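Local coordinates for Low molecular weight heat shock protein (Xanthomonas axonopodis pv. citri, PDB 3GLA) that probably acts as a small heat-shock chaperone of the alpha-crystallin family, holding unfolding proteins back from aggregation under stress, at residues B[5-10]-B[66-71]; B[15-20]-B[89-94]; B[21-26]-B[43-48]; B[75-80]-B[95-100]. One frame throughout, in Å; residues are numbered along the deposited sequence.

Interaction 1 of 4, residues B[5-10]-B[66-71]; sequences PRVDIK and FHRRFA. With PO4 (phosphate ion), chain D.
The Phe-70 ring has Val-7 CG1 over one face, takes Ile-9 CD1 obliquely at 3.6 Å from its CD2, and turns its edge to Arg-68 NH1 in plane. The Arg-68 guanidinium in turn has Phe-70 CZ over its centre on one face, 3.5 Å above the plane, while Pro-5 O and Val-7 N lie at its edge. Val-7 meets the ring tip to tip, with CG2 3.7 Å from Phe-70 CZ. Arg-68 NH1 donates to Pro-5 O at 2.7 Å, a short but bent bond (134° at the hydrogen) that ties the guanidinium to the chain just ahead of strand 7-11. NH1 has a second, charged partner in Glu-60 of the second subunit. Pro-5 and Phe-66 cross at about a right angle, and Pro-5 CD reaches 3.5 Å from Phe-66 CB. Arg-6 points away and its NE donates to phosphate O3 at 2.8 Å; the ion, probably from the crystallisation liquor, is also bound by Arg-6 NE of the second subunit. The axes of strands 7-10 and 66-71 come no closer than 10.5 Å, 18° from parallel, too far for backbone pairing, so the contact is made through side chains, with one backbone carbonyl as acceptor. Such face-to-face packing of two antiparallel sheets is the core of the immunoglobulin-like beta sandwich of the alpha-crystallin domain.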
# COMPACT_ATOMS: atom_id res chain seq x y z
N PRO B 5 -4.80 5.02 6.08
CA PRO B 5 -4.35 4.65 4.77
C PRO B 5 -4.55 5.86 3.85
O PRO B 5 -5.57 6.46 3.86
CB PRO B 5 -5.28 3.52 4.32
CG PRO B 5 -6.10 3.25 5.46
CD PRO B 5 -5.87 4.15 6.58
N ARG B 6 -3.56 6.13 3.05
CA ARG B 6 -3.63 7.30 2.17
C ARG B 6 -4.49 7.10 0.98
O ARG B 6 -4.56 6.00 0.45
CB ARG B 6 -2.21 7.61 1.68
CG ARG B 6 -1.41 8.21 2.92
CD ARG B 6 0.07 8.27 2.51
NE ARG B 6 0.68 8.97 3.62
CZ ARG B 6 0.85 10.26 3.72
NH1 ARG B 6 0.54 11.11 2.81
NH2 ARG B 6 1.40 10.68 4.88
N VAL B 7 -5.21 8.13 0.59
CA VAL B 7 -6.22 8.03 -0.48
C VAL B 7 -6.02 9.22 -1.41
O VAL B 7 -5.62 10.35 -0.97
CB VAL B 7 -7.53 8.20 0.20
CG1 VAL B 7 -8.60 8.52 -0.74
CG2 VAL B 7 -7.81 6.89 1.01
N ASP B 8 -6.17 8.95 -2.63
CA ASP B 8 -6.34 10.10 -3.56
C ASP B 8 -7.75 10.06 -4.05
O ASP B 8 -8.36 8.96 -4.20
CB ASP B 8 -5.47 9.90 -4.79
CG ASP B 8 -4.01 9.89 -4.48
OD1 ASP B 8 -3.61 10.33 -3.43
OD2 ASP B 8 -3.28 9.33 -5.37
N ILE B 9 -8.28 11.24 -4.38
CA ILE B 9 -9.66 11.23 -4.89
C ILE B 9 -9.70 12.18 -6.05
O ILE B 9 -9.14 13.29 -5.97
CB ILE B 9 -10.59 11.79 -3.85
CG1 ILE B 9 -10.57 10.90 -2.62
CG2 ILE B 9 -12.09 11.90 -4.46
CD1 ILE B 9 -11.47 11.39 -1.42
N LYS B 10 -10.31 11.71 -7.11
CA LYS B 10 -10.33 12.37 -8.40
C LYS B 10 -11.76 12.51 -8.80
O LYS B 10 -12.59 11.62 -8.67
CB LYS B 10 -9.59 11.53 -9.42
CG LYS B 10 -9.51 12.16 -10.72
CD LYS B 10 -8.98 11.12 -11.70
CE LYS B 10 -8.62 11.92 -13.01
NZ LYS B 10 -8.26 10.87 -13.97
N PHE B 66 -8.72 0.59 10.38
CA PHE B 66 -8.74 1.92 9.82
C PHE B 66 -10.21 2.20 9.43
O PHE B 66 -11.00 1.29 9.28
CB PHE B 66 -7.90 2.03 8.51
CG PHE B 66 -8.39 1.17 7.42
CD1 PHE B 66 -9.28 1.71 6.46
CD2 PHE B 66 -7.96 -0.16 7.32
CE1 PHE B 66 -9.73 0.95 5.39
CE2 PHE B 66 -8.44 -0.98 6.24
CZ PHE B 66 -9.34 -0.37 5.28
N HIS B 67 -10.52 3.48 9.36
CA HIS B 67 -11.82 3.88 8.89
C HIS B 67 -11.70 5.31 8.51
O HIS B 67 -11.32 6.16 9.31
CB HIS B 67 -12.71 3.74 10.08
CG HIS B 67 -14.11 4.05 9.82
ND1 HIS B 67 -14.64 4.32 8.57
CD2 HIS B 67 -15.17 4.02 10.67
CE1 HIS B 67 -15.96 4.52 8.68
NE2 HIS B 67 -16.29 4.33 9.92
N ARG B 68 -11.89 5.56 7.26
CA ARG B 68 -11.79 6.92 6.81
C ARG B 68 -13.15 7.13 6.09
O ARG B 68 -13.75 6.23 5.51
CB ARG B 68 -10.71 7.09 5.79
CG ARG B 68 -9.36 6.78 6.54
CD ARG B 68 -8.17 7.36 5.75
NE ARG B 68 -8.15 8.79 5.78
CZ ARG B 68 -7.45 9.49 4.88
NH1 ARG B 68 -6.82 8.90 3.84
NH2 ARG B 68 -7.46 10.79 4.97
N ARG B 69 -13.49 8.40 6.15
CA ARG B 69 -14.76 8.90 5.54
C ARG B 69 -14.42 10.02 4.68
O ARG B 69 -13.59 10.92 5.00
CB ARG B 69 -15.68 9.36 6.68
CG ARG B 69 -16.17 8.23 7.55
CD ARG B 69 -17.02 8.73 8.90
NE ARG B 69 -16.07 8.59 9.95
CZ ARG B 69 -16.00 7.71 10.92
NH1 ARG B 69 -17.00 6.91 11.30
NH2 ARG B 69 -14.92 7.77 11.62
N PHE B 70 -15.09 10.07 3.54
CA PHE B 70 -14.85 11.13 2.60
C PHE B 70 -16.21 11.66 2.13
O PHE B 70 -16.87 11.02 1.32
CB PHE B 70 -14.06 10.73 1.41
CG PHE B 70 -12.73 10.10 1.82
CD1 PHE B 70 -12.67 8.73 2.10
CD2 PHE B 70 -11.68 10.91 2.17
CE1 PHE B 70 -11.48 8.14 2.52
CE2 PHE B 70 -10.45 10.32 2.64
CZ PHE B 70 -10.39 8.92 2.80
N ALA B 71 -16.59 12.82 2.60
CA ALA B 71 -17.80 13.42 2.02
C ALA B 71 -17.49 13.73 0.56
O ALA B 71 -16.46 14.27 0.20
CB ALA B 71 -18.02 14.78 2.78
P PO4 D . 2.08 7.15 6.68
O1 PO4 D . 1.84 7.04 8.09
O2 PO4 D . 2.62 5.74 6.13
O3 PO4 D . 0.78 7.36 5.91
O4 PO4 D . 3.09 8.08 6.17

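Interaction 2 of 4, residues B[15-20]-B[89-94]; sequences HFVLYA and VLEIRI
Leu-18 O is gripped by two donors from strand 89-94: Ile-92 N at 2.7 Å, nearly straight at 170° and in the carbonyl plane, and the weaker CA-H of Glu-91, whose CA lies 3.2 Å away. The return bond, Leu-18 N to Ile-92 O, makes these residues a hydrogen-bonded pair, and Phe-16 with Ile-94 and Ala-20 with Leu-90 repeat the pattern on the same face. The non-hydrogen-bonded pairs between them, Val-17 with Arg-93 and Tyr-19 with Glu-91, face the other way. There Val-17 CG2 sits over the centre of the Arg-93 guanidinium, 3.5 Å above its plane, the two side chains lying side by side. The same valine, its CG1 anti to the backbone N (chi1 -179°), puts that methyl 3.5 Å from Glu-91 CG. The guanidinium is fixed from its edge, where Arg-93 NE donates in plane to Glu-91 OE1 at 2.9 Å, a salt bridge along the strand. Glu-91 also runs beside Tyr-19, with OE2 3.6 Å from Tyr-19 CE1 and the carboxylate inclined 57° to the ring. On the face of Leu-18 and Ile-92 the contact is apolar, Leu-18 CD2 meeting Ile-92 CD1 at 3.9 Å. The two strands are the middle pair of a four-stranded antiparallel sheet, with 7-11 beyond 15-21 and 82-86 beyond 89-95; the apolar face packs on Leu-39 and Ile-41 of strand 38-45 and on Val-32 and Met-34 of strand 31-35.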
# COMPACT_ATOMS: atom_id res chain seq x y z
N HIS B 15 -17.57 10.31 -13.02
CA HIS B 15 -17.35 9.46 -11.84
C HIS B 15 -16.40 10.21 -10.93
O HIS B 15 -15.64 11.12 -11.36
CB HIS B 15 -16.56 8.21 -12.16
CG HIS B 15 -17.24 7.26 -13.05
ND1 HIS B 15 -18.00 6.20 -12.59
CD2 HIS B 15 -17.21 7.17 -14.41
CE1 HIS B 15 -18.45 5.52 -13.63
NE2 HIS B 15 -18.00 6.09 -14.74
N PHE B 16 -16.54 9.89 -9.66
CA PHE B 16 -15.39 10.17 -8.76
C PHE B 16 -14.59 8.85 -8.66
O PHE B 16 -15.16 7.75 -8.83
CB PHE B 16 -15.92 10.47 -7.48
CG PHE B 16 -16.62 11.77 -7.46
CD1 PHE B 16 -17.99 11.82 -7.76
CD2 PHE B 16 -15.91 12.96 -7.24
CE1 PHE B 16 -18.67 13.04 -7.77
CE2 PHE B 16 -16.57 14.23 -7.21
CZ PHE B 16 -17.98 14.27 -7.51
N VAL B 17 -13.29 8.96 -8.37
CA VAL B 17 -12.56 7.73 -8.22
C VAL B 17 -11.74 7.96 -6.92
O VAL B 17 -11.13 9.03 -6.74
CB VAL B 17 -11.58 7.47 -9.30
CG1 VAL B 17 -10.85 6.15 -9.08
CG2 VAL B 17 -12.25 7.45 -10.78
N LEU B 18 -11.81 6.98 -6.02
CA LEU B 18 -10.97 7.07 -4.85
C LEU B 18 -9.97 5.97 -4.94
O LEU B 18 -10.31 4.83 -5.29
CB LEU B 18 -11.80 6.93 -3.64
CG LEU B 18 -11.07 7.05 -2.31
CD1 LEU B 18 -12.10 7.67 -1.20
CD2 LEU B 18 -10.45 5.62 -1.91
N TYR B 19 -8.71 6.30 -4.68
CA TYR B 19 -7.68 5.27 -4.76
C TYR B 19 -7.11 5.20 -3.36
O TYR B 19 -6.78 6.23 -2.78
CB TYR B 19 -6.54 5.73 -5.66
CG TYR B 19 -6.96 6.07 -7.05
CD1 TYR B 19 -6.98 5.11 -8.03
CD2 TYR B 19 -7.31 7.38 -7.36
CE1 TYR B 19 -7.37 5.45 -9.37
CE2 TYR B 19 -7.65 7.72 -8.61
CZ TYR B 19 -7.65 6.75 -9.59
OH TYR B 19 -8.10 7.17 -10.85
N ALA B 20 -7.13 4.00 -2.76
CA ALA B 20 -6.68 3.93 -1.40
C ALA B 20 -5.52 2.96 -1.33
O ALA B 20 -5.57 1.85 -1.85
CB ALA B 20 -7.83 3.41 -0.54
N VAL B 89 -3.91 -1.57 -3.79
CA VAL B 89 -4.61 -0.31 -3.96
C VAL B 89 -6.01 -0.66 -4.23
O VAL B 89 -6.36 -1.54 -5.07
CB VAL B 89 -4.05 0.49 -5.18
CG1 VAL B 89 -4.98 1.65 -5.48
CG2 VAL B 89 -2.63 0.90 -4.89
N LEU B 90 -6.88 0.01 -3.54
CA LEU B 90 -8.32 -0.24 -3.84
C LEU B 90 -8.80 0.95 -4.61
O LEU B 90 -8.53 2.09 -4.19
CB LEU B 90 -9.06 -0.31 -2.51
CG LEU B 90 -10.60 -0.58 -2.73
CD1 LEU B 90 -10.77 -1.96 -3.24
CD2 LEU B 90 -11.32 -0.47 -1.41
N GLU B 91 -9.47 0.71 -5.72
CA GLU B 91 -9.94 1.85 -6.51
C GLU B 91 -11.41 1.79 -6.44
O GLU B 91 -12.04 0.73 -6.75
CB GLU B 91 -9.43 1.65 -7.89
CG GLU B 91 -10.05 2.78 -8.83
CD GLU B 91 -9.48 2.68 -10.23
OE1 GLU B 91 -10.22 3.09 -11.15
OE2 GLU B 91 -8.39 2.19 -10.39
N ILE B 92 -12.00 2.85 -5.94
CA ILE B 92 -13.45 2.88 -5.76
C ILE B 92 -13.96 3.85 -6.77
O ILE B 92 -13.47 4.99 -6.85
CB ILE B 92 -13.75 3.43 -4.44
CG1 ILE B 92 -13.19 2.42 -3.36
CG2 ILE B 92 -15.27 3.47 -4.24
CD1 ILE B 92 -13.33 2.95 -1.96
N ARG B 93 -15.00 3.43 -7.54
CA ARG B 93 -15.51 4.36 -8.55
C ARG B 93 -16.90 4.68 -8.15
O ARG B 93 -17.70 3.82 -7.77
CB ARG B 93 -15.51 3.75 -9.94
CG ARG B 93 -14.11 3.44 -10.40
CD ARG B 93 -14.05 3.17 -11.89
NE ARG B 93 -12.80 3.75 -12.32
CZ ARG B 93 -12.72 4.77 -13.14
NH1 ARG B 93 -11.51 5.26 -13.46
NH2 ARG B 93 -13.82 5.32 -13.67
N ILE B 94 -17.24 5.96 -8.18
CA ILE B 94 -18.50 6.41 -7.68
C ILE B 94 -19.09 7.23 -8.83
O ILE B 94 -18.62 8.27 -9.18
CB ILE B 94 -18.39 7.29 -6.54
CG1 ILE B 94 -17.63 6.60 -5.35
CG2 ILE B 94 -19.78 7.67 -5.96
CD1 ILE B 94 -16.12 7.11 -5.41

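Interaction 3 of 4, residues B[21-26]-B[43-48]; sequences DLPGID and GERKSE
Pro-23 O lies over one face of the Arg-45 guanidinium, 3.2 Å from NH2. No N-H is aimed at it, and the geometry is that of a carbonyl laid on a cationic plane, not of a hydrogen bond. The proline ring touches the same group, CG standing 3.8 Å from Arg-45 NH2. A little further along, Ile-25 CD1 packs 3.6 Å from Glu-44 O and crosses the start of the Arg-45 side chain, 4.1 Å from its CB. One water joins the backbones: it donates to Gly-24 O at 2.8 Å and accepts from Lys-46 N at 2.9 Å. Behind these contacts stands the type II turn from Leu-22 to Ile-25, whose third position, Gly-24, has positive phi (92°), a conformation suited to glycine. Arg-45 reaches the turn by an extended chain, CG anti to the backbone N (chi1 165°). Its guanidinium is held mainly from outside, by salt bridges to Asp-21 of the second subunit, by Arg-62 O and by a cation-pi contact with Trp-3. The turn follows strand 15-21 and leads toward strand 31-35; it rests against the end of strand 38-45, which pairs with strand 64-71, where Phe-66 packs on Ile-25.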
# COMPACT_ATOMS: atom_id res chain seq x y z
N ASP B 21 -4.52 3.35 -0.64
CA ASP B 21 -3.40 2.44 -0.47
C ASP B 21 -3.71 1.62 0.77
O ASP B 21 -3.59 2.06 1.93
CB ASP B 21 -2.18 3.29 -0.20
CG ASP B 21 -1.49 3.73 -1.49
OD1 ASP B 21 -1.99 3.38 -2.56
OD2 ASP B 21 -0.53 4.50 -1.34
N LEU B 22 -4.06 0.37 0.46
CA LEU B 22 -4.43 -0.57 1.53
C LEU B 22 -3.60 -1.81 1.38
O LEU B 22 -4.14 -2.90 1.23
CB LEU B 22 -5.95 -0.86 1.41
CG LEU B 22 -6.74 0.45 1.88
CD1 LEU B 22 -8.16 0.15 1.37
CD2 LEU B 22 -6.61 0.59 3.33
N PRO B 23 -2.28 -1.66 1.50
CA PRO B 23 -1.47 -2.87 1.28
C PRO B 23 -1.70 -3.88 2.39
O PRO B 23 -2.08 -3.60 3.50
CB PRO B 23 -0.06 -2.32 1.37
CG PRO B 23 -0.09 -1.08 2.33
CD PRO B 23 -1.47 -0.47 1.83
N GLY B 24 -1.72 -5.13 1.94
CA GLY B 24 -1.71 -6.20 2.95
C GLY B 24 -3.11 -6.63 3.34
O GLY B 24 -3.26 -7.31 4.39
N ILE B 25 -4.11 -6.20 2.57
CA ILE B 25 -5.51 -6.57 2.80
C ILE B 25 -6.04 -7.06 1.56
O ILE B 25 -5.97 -6.48 0.52
CB ILE B 25 -6.36 -5.34 3.23
CG1 ILE B 25 -5.80 -4.78 4.44
CG2 ILE B 25 -7.76 -5.92 3.66
CD1 ILE B 25 -6.64 -3.54 4.97
N ASP B 26 -6.74 -8.21 1.60
CA ASP B 26 -7.44 -8.56 0.40
C ASP B 26 -8.62 -7.59 0.14
O ASP B 26 -9.25 -7.21 1.08
CB ASP B 26 -8.07 -9.96 0.55
CG ASP B 26 -7.03 -11.08 0.46
OD1 ASP B 26 -7.02 -11.87 1.46
OD2 ASP B 26 -6.26 -11.13 -0.58
N GLY B 43 -11.68 -1.22 7.64
CA GLY B 43 -11.17 -2.60 7.59
C GLY B 43 -10.05 -2.66 8.63
O GLY B 43 -9.94 -1.79 9.55
N GLU B 44 -9.25 -3.71 8.46
CA GLU B 44 -8.26 -3.99 9.54
C GLU B 44 -7.16 -4.71 8.83
O GLU B 44 -7.34 -5.49 7.93
CB GLU B 44 -8.80 -4.84 10.69
CG GLU B 44 -7.85 -5.04 11.91
CD GLU B 44 -8.44 -4.88 13.36
OE1 GLU B 44 -7.62 -5.10 14.29
OE2 GLU B 44 -9.64 -4.54 13.59
N ARG B 45 -5.94 -4.36 9.20
CA ARG B 45 -4.92 -5.05 8.65
C ARG B 45 -4.19 -5.69 9.79
O ARG B 45 -3.99 -5.03 10.78
CB ARG B 45 -4.02 -3.81 8.10
CG ARG B 45 -2.71 -4.23 7.77
CD ARG B 45 -1.86 -2.99 7.23
NE ARG B 45 -0.82 -3.42 6.63
CZ ARG B 45 0.08 -2.80 5.93
NH1 ARG B 45 0.75 -1.77 6.42
NH2 ARG B 45 0.63 -3.56 5.11
N LYS B 46 -3.76 -6.92 9.66
CA LYS B 46 -2.85 -7.46 10.64
C LYS B 46 -1.41 -7.18 10.10
O LYS B 46 -1.27 -6.88 8.94
CB LYS B 46 -2.94 -9.02 10.71
CG LYS B 46 -4.39 -9.58 11.18
CD LYS B 46 -4.80 -8.97 12.47
CE LYS B 46 -6.28 -9.49 12.86
NZ LYS B 46 -7.31 -8.45 12.55
N SER B 47 -0.49 -7.31 11.00
CA SER B 47 0.90 -7.21 10.56
C SER B 47 1.65 -8.31 11.22
O SER B 47 1.53 -8.59 12.41
CB SER B 47 1.48 -5.91 11.12
OG SER B 47 2.83 -5.81 10.66
N GLU B 48 2.65 -8.73 10.45
CA GLU B 48 3.58 -9.64 10.98
C GLU B 48 4.33 -9.10 12.13
O GLU B 48 4.81 -9.90 13.00
CB GLU B 48 4.52 -10.04 9.84
CG GLU B 48 3.68 -10.63 8.60
CD GLU B 48 3.22 -9.49 7.47
OE1 GLU B 48 3.08 -8.20 7.77
OE2 GLU B 48 2.85 -9.86 6.24
O HOH W 1 -4.38 -7.61 6.96

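Interaction 4 of 4, residues B[75-80]-B[95-100]; sequences SADADG and PKRPAA
An isolated beta bridge between Ala-76 and Lys-96, their CA atoms 4.4 Å apart, joins the loop ahead of strand 82-86 to the C-terminal tail, and an Asx turn at Asp-77 shapes the loop beside it. Two backbone bonds flank the bridge. Asp-77 N donates to Pro-95 O at 2.6 Å, and Arg-97 N donates to Ser-75 O at 2.7 Å, straight to within 14° (166° at the hydrogen). Asp-77, with CG anti to its backbone N (chi1 -174°), crosses Arg-97 at about a right angle. Its OD2 stands 3.3 Å above the guanidinium plane, offset toward the rim near NH1; this salt bridge is therefore one of charge alone, with no N-H pointing at the oxygen. The same OD2 takes the N-H of Asp-79 at 3.1 Å from above the carboxylate plane, which makes the Asx turn. Two waters add further links. One molecule, in plane at the guanidinium edge, joins Arg-97 NH1, Ala-76 O and Ala-78 N, and another donates to Asp-77 OD1 at 2.6 Å and to Lys-96 O. At the far end of the loop, Pro-95 CD lies against Gly-80 O at 3.2 Å. The contact sits at the surface at the end of strand 89-95: Ser-75 and Ala-76 lean on Phe-16 of strand 15-21, Ala-76 and Ala-78 on Met-34 of strand 31-35, and Lys-96 reaches Glu-11 of strand 7-11.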
# COMPACT_ATOMS: atom_id res chain seq x y z
N SER B 75 -23.23 15.36 -6.32
CA SER B 75 -23.35 14.66 -7.56
C SER B 75 -23.00 13.15 -7.48
O SER B 75 -23.32 12.36 -8.34
CB SER B 75 -22.47 15.23 -8.63
OG SER B 75 -21.03 15.14 -8.31
N ALA B 76 -22.29 12.79 -6.43
CA ALA B 76 -21.79 11.41 -6.46
C ALA B 76 -22.98 10.51 -6.15
O ALA B 76 -23.76 10.77 -5.26
CB ALA B 76 -20.70 11.29 -5.29
N ASP B 77 -23.03 9.38 -6.80
CA ASP B 77 -24.18 8.49 -6.56
C ASP B 77 -23.72 7.23 -5.80
O ASP B 77 -23.11 6.38 -6.38
CB ASP B 77 -24.56 8.07 -7.96
CG ASP B 77 -25.84 7.22 -7.98
OD1 ASP B 77 -26.32 7.03 -9.12
OD2 ASP B 77 -26.30 6.75 -6.93
N ALA B 78 -24.10 7.19 -4.54
CA ALA B 78 -23.69 6.15 -3.61
C ALA B 78 -24.13 4.81 -4.09
O ALA B 78 -23.41 3.85 -4.02
CB ALA B 78 -24.33 6.45 -2.25
N ASP B 79 -25.24 4.80 -4.80
CA ASP B 79 -25.75 3.47 -5.14
C ASP B 79 -25.00 2.78 -6.19
O ASP B 79 -25.24 1.54 -6.39
CB ASP B 79 -27.26 3.66 -5.57
CG ASP B 79 -28.08 4.17 -4.47
OD1 ASP B 79 -29.24 4.66 -4.66
OD2 ASP B 79 -27.76 4.08 -3.22
N GLY B 80 -24.16 3.45 -6.96
CA GLY B 80 -23.48 2.91 -8.08
C GLY B 80 -22.04 2.55 -7.86
O GLY B 80 -21.32 2.28 -8.76
N PRO B 95 -20.16 6.71 -9.44
CA PRO B 95 -20.65 7.46 -10.60
C PRO B 95 -21.34 8.68 -10.17
O PRO B 95 -21.79 8.81 -9.03
CB PRO B 95 -21.69 6.47 -11.21
CG PRO B 95 -22.08 5.57 -10.12
CD PRO B 95 -20.87 5.45 -9.15
N LYS B 96 -21.45 9.65 -11.11
CA LYS B 96 -22.23 10.82 -10.79
C LYS B 96 -23.69 10.61 -11.23
O LYS B 96 -23.91 9.84 -12.13
CB LYS B 96 -21.70 12.02 -11.54
CG LYS B 96 -20.35 12.44 -10.99
CD LYS B 96 -19.83 13.50 -11.95
CE LYS B 96 -18.58 14.12 -11.35
NZ LYS B 96 -18.12 15.26 -12.19
N ARG B 97 -24.52 11.28 -10.52
CA ARG B 97 -26.02 11.33 -10.75
C ARG B 97 -26.15 12.10 -12.02
O ARG B 97 -25.49 13.15 -12.26
CB ARG B 97 -26.72 12.02 -9.68
CG ARG B 97 -26.58 11.29 -8.26
CD ARG B 97 -27.32 11.88 -7.24
NE ARG B 97 -27.19 10.89 -6.18
CZ ARG B 97 -28.00 9.82 -5.94
NH1 ARG B 97 -27.68 8.99 -4.91
NH2 ARG B 97 -29.17 9.60 -6.63
N PRO B 98 -27.10 11.69 -12.86
CA PRO B 98 -27.40 12.58 -13.98
C PRO B 98 -27.80 13.97 -13.41
O PRO B 98 -28.50 14.10 -12.40
CB PRO B 98 -28.67 11.91 -14.63
CG PRO B 98 -28.47 10.44 -14.25
CD PRO B 98 -27.89 10.43 -12.86
N ALA B 99 -27.57 14.98 -14.24
CA ALA B 99 -28.00 16.40 -13.83
C ALA B 99 -29.47 16.51 -13.60
O ALA B 99 -30.22 15.89 -14.29
CB ALA B 99 -27.62 17.31 -14.88
N ALA B 100 -29.89 17.29 -12.61
CA ALA B 100 -31.34 17.57 -12.31
C ALA B 100 -32.18 18.23 -13.42
O ALA B 100 -31.60 18.62 -14.51
CB ALA B 100 -31.46 18.38 -10.97
O HOH W 2 -25.32 9.40 -3.12
O HOH W 3 -25.27 7.47 -11.43

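From the N terminus, residues 5-10 open interaction 1, which closes at 66-71 and joins the two sheets of the sandwich. Residues 15-20 start inside that loop but find their partner beyond it, at 89-94, so interactions 1 and 2 cross; they share the sheet in which strands 7-11 and 15-21 are neighbours, and Leu-18 packs on Val-7 and Phe-70. Interaction 3, between 21-26 and 43-48, is nested within both loops. Interaction 4 opens at 75-80 after interaction 1 has closed and crosses interaction 2, Phe-16 touching Ser-75. Interactions 3 and 4 lie on opposite sides of the chain's centre, their centres about 30 Å apart. Interactions 1, 2 and 3 also touch the second subunit.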